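Local coordinates for putative xanthine dehydrogenase YAGS fad-binding subunit (Escherichia coli, PDB 5G5G), which forms the molybdenum-cofactor-binding subunit of a periplasmic aldehyde oxidase and probably oxidises aldehydes to carboxylic acids, at residues D375-R380 against H433-G438; L361-D366 against I702-Y707; A587-E592 against C696-A701. All coordinates share one frame; numbering follows the deposited sequence.

Overall arrangement
All three contacts are buried and cluster together, their centres about 9 Å apart. Interactions 1 and 3 engage neighbouring strands of one sheet, 429-441 and 584-596, while interactions 2 and 3 share helix 698-710. Interaction 2 packs that helix against helix 354-372, which is followed in the chain by helix 376-382 of interaction 1. Chemistry changes with place: interaction 1 combines a small apolar patch with a guanidinium and a bridging water, interaction 2 centres on a stacked carboxylate and amide, and interaction 3 lays a histidine ring against the start of a helix. In interaction 3 the side chain of Cys696 is about 10 Å from the pterin cytosine dinucleotide and from the molybdenum ion.

Interaction 1: D375-R380 against H433-G438; sequences DPVEFR and HGVAAG
Val435 CG1 fits into the angle made by Pro376, Val377 and the guanidinium of Arg380. Val435 CG1 lies 4.0 Å from Pro376 CB and 4.1 Å from Val377 CG2, the side chains of Val377 and Val435 crossing at about a right angle. Arg380 NH1 reaches Val435 CG1 at 3.9 Å as the arginine runs past the valine. The extended arginine chain, chi2 180° and chi3 172°, carries the guanidinium out to the strand, where Ala436 CA sits 4.0 Å from Arg380 NH2 over one face of the group. Nearer its root, Arg380 CD is 4.1 Å from Ala437 CB. In the guanidinium plane a water bridges the gap, accepting from Arg380 NH1 at 2.7 Å and donating to Val435 O at 2.9 Å; NH1 also gives a weak bond back to Pro376 O. NE forms a salt bridge with Glu362 of the preceding helix, whose carboxylate also takes the backbone N of Ala437. A leucine in place of Arg380 would probably leave Glu362 without its ionic mate and the bridging water without a donor. Behind this layer, Asp375 OD1 caps the helix from the N-cap, using its anti lone pair toward Glu378 N, and Phe590 and Trp414 also pack on the two valines. The result is a short helix lying on the face of a mixed beta-sheet, helix 376-380 running at 18° to strand 433-438.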
# COMPACT_ATOMS: atom_id res chain seq x y z
N ASP C 375 8.08 33.82 -11.10
CA ASP C 375 7.55 32.96 -10.02
C ASP C 375 6.66 31.87 -10.63
O ASP C 375 5.84 32.14 -11.48
CB ASP C 375 6.76 33.81 -9.01
CG ASP C 375 6.03 32.98 -8.00
OD1 ASP C 375 4.89 32.60 -8.31
OD2 ASP C 375 6.59 32.70 -6.93
N PRO C 376 6.81 30.62 -10.17
CA PRO C 376 6.11 29.53 -10.85
C PRO C 376 4.58 29.56 -10.69
O PRO C 376 3.86 29.02 -11.54
CB PRO C 376 6.70 28.25 -10.20
CG PRO C 376 7.37 28.72 -8.99
CD PRO C 376 7.77 30.15 -9.18
N VAL C 377 4.08 30.20 -9.64
CA VAL C 377 2.61 30.39 -9.52
C VAL C 377 2.19 31.42 -10.55
O VAL C 377 1.28 31.17 -11.31
CB VAL C 377 2.19 30.84 -8.11
CG1 VAL C 377 0.71 31.23 -8.08
CG2 VAL C 377 2.52 29.78 -7.08
N GLU C 378 2.86 32.57 -10.59
CA GLU C 378 2.53 33.60 -11.57
C GLU C 378 2.66 33.12 -13.01
O GLU C 378 1.90 33.52 -13.88
CB GLU C 378 3.41 34.84 -11.38
CG GLU C 378 3.06 35.64 -10.12
CD GLU C 378 1.60 36.15 -10.08
OE1 GLU C 378 0.94 36.42 -11.12
OE2 GLU C 378 1.09 36.28 -8.95
N PHE C 379 3.65 32.24 -13.25
CA PHE C 379 3.86 31.70 -14.57
C PHE C 379 2.67 30.90 -15.07
O PHE C 379 2.31 31.01 -16.20
CB PHE C 379 5.14 30.82 -14.61
CG PHE C 379 5.52 30.38 -15.99
CD1 PHE C 379 6.15 31.26 -16.86
CD2 PHE C 379 5.28 29.08 -16.40
CE1 PHE C 379 6.52 30.86 -18.13
CE2 PHE C 379 5.69 28.67 -17.67
CZ PHE C 379 6.30 29.54 -18.53
N ARG C 380 2.11 30.07 -14.21
CA ARG C 380 0.89 29.30 -14.53
C ARG C 380 -0.30 30.21 -14.71
O ARG C 380 -1.08 30.02 -15.64
CB ARG C 380 0.63 28.22 -13.48
CG ARG C 380 1.69 27.14 -13.46
CD ARG C 380 1.35 26.11 -12.38
NE ARG C 380 2.24 24.94 -12.47
CZ ARG C 380 3.50 24.93 -12.02
NH1 ARG C 380 4.02 25.99 -11.42
NH2 ARG C 380 4.24 23.82 -12.15
N HIS C 433 10.26 24.66 -0.69
CA HIS C 433 8.87 24.87 -1.01
C HIS C 433 8.68 24.68 -2.50
O HIS C 433 9.52 25.15 -3.29
CB HIS C 433 8.43 26.28 -0.59
CG HIS C 433 8.63 26.56 0.86
ND1 HIS C 433 9.79 27.12 1.35
CD2 HIS C 433 7.88 26.25 1.94
CE1 HIS C 433 9.71 27.23 2.66
NE2 HIS C 433 8.58 26.65 3.05
N GLY C 434 7.65 23.94 -2.88
CA GLY C 434 7.31 23.65 -4.28
C GLY C 434 5.83 23.74 -4.55
O GLY C 434 5.00 23.57 -3.64
N VAL C 435 5.51 24.01 -5.82
CA VAL C 435 4.15 24.04 -6.26
C VAL C 435 3.98 23.29 -7.55
O VAL C 435 4.93 23.21 -8.36
CB VAL C 435 3.66 25.50 -6.44
CG1 VAL C 435 4.49 26.23 -7.52
CG2 VAL C 435 2.18 25.59 -6.74
N ALA C 436 2.77 22.77 -7.74
CA ALA C 436 2.36 22.21 -9.05
C ALA C 436 0.85 22.33 -9.21
O ALA C 436 0.10 22.39 -8.21
CB ALA C 436 2.78 20.75 -9.19
N ALA C 437 0.41 22.29 -10.47
CA ALA C 437 -0.99 22.22 -10.82
C ALA C 437 -1.43 20.76 -10.96
O ALA C 437 -0.66 19.90 -11.36
CB ALA C 437 -1.24 22.92 -12.14
N GLY C 438 -2.70 20.54 -10.62
CA GLY C 438 -3.42 19.35 -10.95
C GLY C 438 -4.56 19.61 -11.92
O GLY C 438 -5.12 20.69 -11.98
O HOH W 1 6.23 24.86 -10.33

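Interaction 2: L361-D366 against I702-Y707; sequences LEIAID and IANAVY
Asp366 and Asn704 stack their flat ends, the carboxylate lying over the amide with the planes 23° apart and the two CG atoms separated by 3.7 Å. At the amide's nitrogen edge, Asn704 ND2 donates to the backbone oxygen Glu362 O at 3.1 Å; the bond is almost straight, and its acceptor lies close to the amide plane, although the donor stands well above the carbonyl plane. The same ND2 also binds Val435 O on the neighbouring strand, and the two acceptors together would hold the amide against rotation. Asn704 OD1 rests against Ile363 CA at 3.6 Å and against Asp366 CB at 3.5 Å. Within its own helix Glu362 O takes a weak bond from Asp366 N; the asparagine adds a second donor. Asp366 swings its carboxylate over the amide because CG lies opposite the backbone N (chi1 -159°), which also brings Asp366 OD2 to a water at 2.7 Å. That water also donates to Asn704 O and lies at the edge of the Tyr707 ring, in its plane. A salt bridge from OD2 to Arg713 probably eases the charge so close to the amide oxygen. One turn before Asp366, Ile363 CD1 meets Ala703 CB at 3.8 Å, the apolar end of the interface. Segments 361-366 and 702-707 cross at -35°, their axes 9.8 Å apart at closest. Arg713 also makes a cation-pi contact with Tyr707, whose hydroxyl bonds Glu370 farther along helix 354-372. Strands 174-182 and 285-293 cover the far side of that helix, while helix 376-382 meets it through Ile365 and Asp366.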
# COMPACT_ATOMS: atom_id res chain seq x y z
N LEU C 361 5.23 17.13 -16.72
CA LEU C 361 4.91 18.46 -17.15
C LEU C 361 5.15 19.52 -16.07
O LEU C 361 5.66 20.62 -16.37
CB LEU C 361 3.45 18.55 -17.67
CG LEU C 361 2.91 19.92 -18.01
CD1 LEU C 361 3.73 20.47 -19.19
CD2 LEU C 361 1.45 19.79 -18.38
N GLU C 362 4.77 19.20 -14.83
CA GLU C 362 4.83 20.20 -13.74
C GLU C 362 6.24 20.44 -13.20
O GLU C 362 6.51 21.50 -12.66
CB GLU C 362 3.82 19.82 -12.64
CG GLU C 362 2.40 19.87 -13.16
CD GLU C 362 1.99 21.29 -13.59
OE1 GLU C 362 2.07 22.21 -12.74
OE2 GLU C 362 1.57 21.49 -14.79
N ILE C 363 7.17 19.52 -13.48
CA ILE C 363 8.62 19.86 -13.30
C ILE C 363 9.06 20.76 -14.46
O ILE C 363 9.74 21.75 -14.22
CB ILE C 363 9.55 18.62 -13.21
CG1 ILE C 363 9.16 17.74 -12.03
CG2 ILE C 363 11.00 19.06 -13.13
CD1 ILE C 363 9.94 16.42 -11.90
N ALA C 364 8.74 20.39 -15.69
CA ALA C 364 9.12 21.17 -16.88
C ALA C 364 8.66 22.61 -16.78
O ALA C 364 9.42 23.54 -17.06
CB ALA C 364 8.63 20.51 -18.19
N ILE C 365 7.44 22.82 -16.28
CA ILE C 365 6.92 24.17 -16.11
C ILE C 365 7.75 24.91 -15.05
O ILE C 365 8.06 26.09 -15.22
CB ILE C 365 5.42 24.11 -15.73
CG1 ILE C 365 4.53 23.64 -16.93
CG2 ILE C 365 4.88 25.45 -15.20
CD1 ILE C 365 4.51 24.54 -18.13
N ASP C 366 8.09 24.24 -13.95
CA ASP C 366 8.96 24.82 -12.92
C ASP C 366 10.30 25.20 -13.55
O ASP C 366 10.83 26.29 -13.27
CB ASP C 366 9.16 23.88 -11.75
CG ASP C 366 9.61 24.60 -10.49
OD1 ASP C 366 8.86 25.45 -9.98
OD2 ASP C 366 10.71 24.28 -9.99
N ILE C 702 6.16 17.90 -4.87
CA ILE C 702 7.24 17.42 -4.02
C ILE C 702 8.63 17.51 -4.71
O ILE C 702 9.61 17.96 -4.11
CB ILE C 702 6.92 15.99 -3.57
CG1 ILE C 702 5.63 16.02 -2.72
CG2 ILE C 702 8.10 15.35 -2.80
CD1 ILE C 702 5.08 14.62 -2.49
N ALA C 703 8.73 17.05 -5.94
CA ALA C 703 9.97 17.18 -6.70
C ALA C 703 10.47 18.63 -6.79
O ALA C 703 11.66 18.88 -6.55
CB ALA C 703 9.81 16.61 -8.11
N ASN C 704 9.55 19.56 -7.08
CA ASN C 704 9.88 20.95 -7.19
C ASN C 704 10.36 21.51 -5.82
O ASN C 704 11.23 22.36 -5.76
CB ASN C 704 8.69 21.70 -7.71
CG ASN C 704 8.40 21.39 -9.21
OD1 ASN C 704 9.24 20.93 -9.95
ND2 ASN C 704 7.21 21.71 -9.63
N ALA C 705 9.75 21.03 -4.73
CA ALA C 705 10.18 21.40 -3.36
C ALA C 705 11.55 20.86 -3.05
O ALA C 705 12.34 21.53 -2.42
CB ALA C 705 9.14 20.92 -2.31
N VAL C 706 11.84 19.61 -3.45
CA VAL C 706 13.20 19.07 -3.32
C VAL C 706 14.23 19.90 -4.09
O VAL C 706 15.32 20.18 -3.57
CB VAL C 706 13.27 17.59 -3.74
CG1 VAL C 706 14.71 17.11 -3.84
CG2 VAL C 706 12.44 16.69 -2.78
N TYR C 707 13.87 20.31 -5.32
CA TYR C 707 14.74 21.21 -6.06
C TYR C 707 14.97 22.51 -5.28
O TYR C 707 16.11 23.00 -5.15
CB TYR C 707 14.21 21.53 -7.44
CG TYR C 707 15.07 22.57 -8.13
CD1 TYR C 707 16.36 22.26 -8.55
CD2 TYR C 707 14.61 23.87 -8.34
CE1 TYR C 707 17.18 23.21 -9.15
CE2 TYR C 707 15.44 24.80 -8.95
CZ TYR C 707 16.71 24.47 -9.34
OH TYR C 707 17.52 25.38 -9.94
O HOH W 2 11.37 24.65 -7.39

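Interaction 3: A587-E592 against C696-A701; sequences AGHFVE and CGVSAA
His589 spreads its imidazole over Val698, whose CG2 methyl lies 3.5 Å from the ring centroid and 19° off the ring normal, a CH-pi contact over the face. The methyl, Val698 CG2, is displaced toward the rim and comes nearest His589 CE1, at 3.3 Å. At the ring's edge, near its plane, Cys696 O stands 3.0 Å from His589 NE2. A chi1 of -70° puts CG beside His589's own backbone N and opposite the carbonyl carbon, and the ring extends over the turn where the helix starts. Gly697 is the N-cap here and has positive phi (89°); a beta carbon on it would press against His589 CD2 and against the carbonyl of Cys696. Its own carbonyl accepts from Ala701 N in the first helical turn. The arrangement is a helix N-terminus packed on one face of a beta-sheet, and the strand's alternation decides which side chains take part: His589 and Val591 point toward the helix, Phe590 away. Ala701 sits between His589 and Val591, its CB 3.6 Å from His589 O. On the other side, Ala701 CB meets Val591 CG2 at 3.8 Å. Strand 429-441 adds Ala436 against Ala701, and Met607 of strand 602-612 touches Val698. Cys696, at the approach to the helix, follows closely after Glu692 of the molybdenum pocket, and its side chain is about 10 Å from both the molybdenum ion and the pterin cytosine dinucleotide.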
# COMPACT_ATOMS: atom_id res chain seq x y z
N ALA C 587 -6.56 21.67 -9.54
CA ALA C 587 -5.99 21.81 -8.20
C ALA C 587 -4.70 22.60 -8.21
O ALA C 587 -4.01 22.68 -9.23
CB ALA C 587 -5.71 20.43 -7.57
N GLY C 588 -4.35 23.11 -7.04
CA GLY C 588 -3.05 23.67 -6.78
C GLY C 588 -2.48 22.97 -5.56
O GLY C 588 -3.13 22.91 -4.51
N HIS C 589 -1.31 22.37 -5.73
CA HIS C 589 -0.61 21.64 -4.70
C HIS C 589 0.62 22.35 -4.25
O HIS C 589 1.46 22.71 -5.11
CB HIS C 589 -0.19 20.28 -5.24
CG HIS C 589 -1.32 19.35 -5.47
ND1 HIS C 589 -2.06 18.81 -4.43
CD2 HIS C 589 -1.89 18.92 -6.61
CE1 HIS C 589 -3.00 18.04 -4.93
NE2 HIS C 589 -2.93 18.10 -6.25
N PHE C 590 0.74 22.55 -2.93
CA PHE C 590 1.84 23.33 -2.32
C PHE C 590 2.48 22.46 -1.25
O PHE C 590 1.76 21.89 -0.42
CB PHE C 590 1.34 24.64 -1.68
CG PHE C 590 0.88 25.65 -2.66
CD1 PHE C 590 -0.41 25.57 -3.19
CD2 PHE C 590 1.73 26.68 -3.11
CE1 PHE C 590 -0.84 26.49 -4.12
CE2 PHE C 590 1.28 27.63 -3.99
CZ PHE C 590 -0.01 27.52 -4.55
N VAL C 591 3.80 22.24 -1.32
CA VAL C 591 4.50 21.33 -0.43
C VAL C 591 5.75 21.96 0.15
O VAL C 591 6.48 22.68 -0.55
CB VAL C 591 4.96 20.05 -1.21
CG1 VAL C 591 5.81 19.18 -0.32
CG2 VAL C 591 3.75 19.32 -1.76
N GLU C 592 5.99 21.68 1.42
CA GLU C 592 7.26 21.99 2.06
C GLU C 592 7.94 20.68 2.39
O GLU C 592 7.29 19.76 2.99
CB GLU C 592 7.03 22.87 3.31
CG GLU C 592 8.30 23.20 4.09
CD GLU C 592 8.01 23.96 5.38
OE1 GLU C 592 7.45 25.05 5.33
OE2 GLU C 592 8.39 23.48 6.45
N CYS C 696 -3.25 14.27 -8.87
CA CYS C 696 -2.70 14.94 -10.02
C CYS C 696 -1.89 16.15 -9.63
O CYS C 696 -2.43 17.08 -9.01
CB CYS C 696 -3.83 15.35 -10.93
SG CYS C 696 -4.70 13.90 -11.67
N GLY C 697 -0.60 16.13 -9.98
CA GLY C 697 0.30 17.20 -9.60
C GLY C 697 1.03 17.08 -8.26
O GLY C 697 2.00 17.79 -8.02
N VAL C 698 0.63 16.14 -7.41
CA VAL C 698 1.22 16.06 -6.08
C VAL C 698 2.72 15.74 -6.14
O VAL C 698 3.54 16.39 -5.48
CB VAL C 698 0.51 14.98 -5.19
CG1 VAL C 698 1.29 14.73 -3.90
CG2 VAL C 698 -0.94 15.43 -4.86
N SER C 699 3.06 14.72 -6.91
CA SER C 699 4.43 14.24 -6.92
C SER C 699 5.37 15.32 -7.47
O SER C 699 6.50 15.48 -7.00
CB SER C 699 4.55 12.96 -7.77
OG SER C 699 3.75 11.96 -7.17
N ALA C 700 4.92 16.04 -8.49
CA ALA C 700 5.79 17.10 -9.02
C ALA C 700 5.93 18.25 -8.03
O ALA C 700 6.98 18.89 -7.97
CB ALA C 700 5.28 17.65 -10.32
N ALA C 701 4.87 18.58 -7.29
CA ALA C 701 5.03 19.61 -6.26
C ALA C 701 6.10 19.19 -5.25
O ALA C 701 6.94 20.00 -4.91
CB ALA C 701 3.74 19.91 -5.55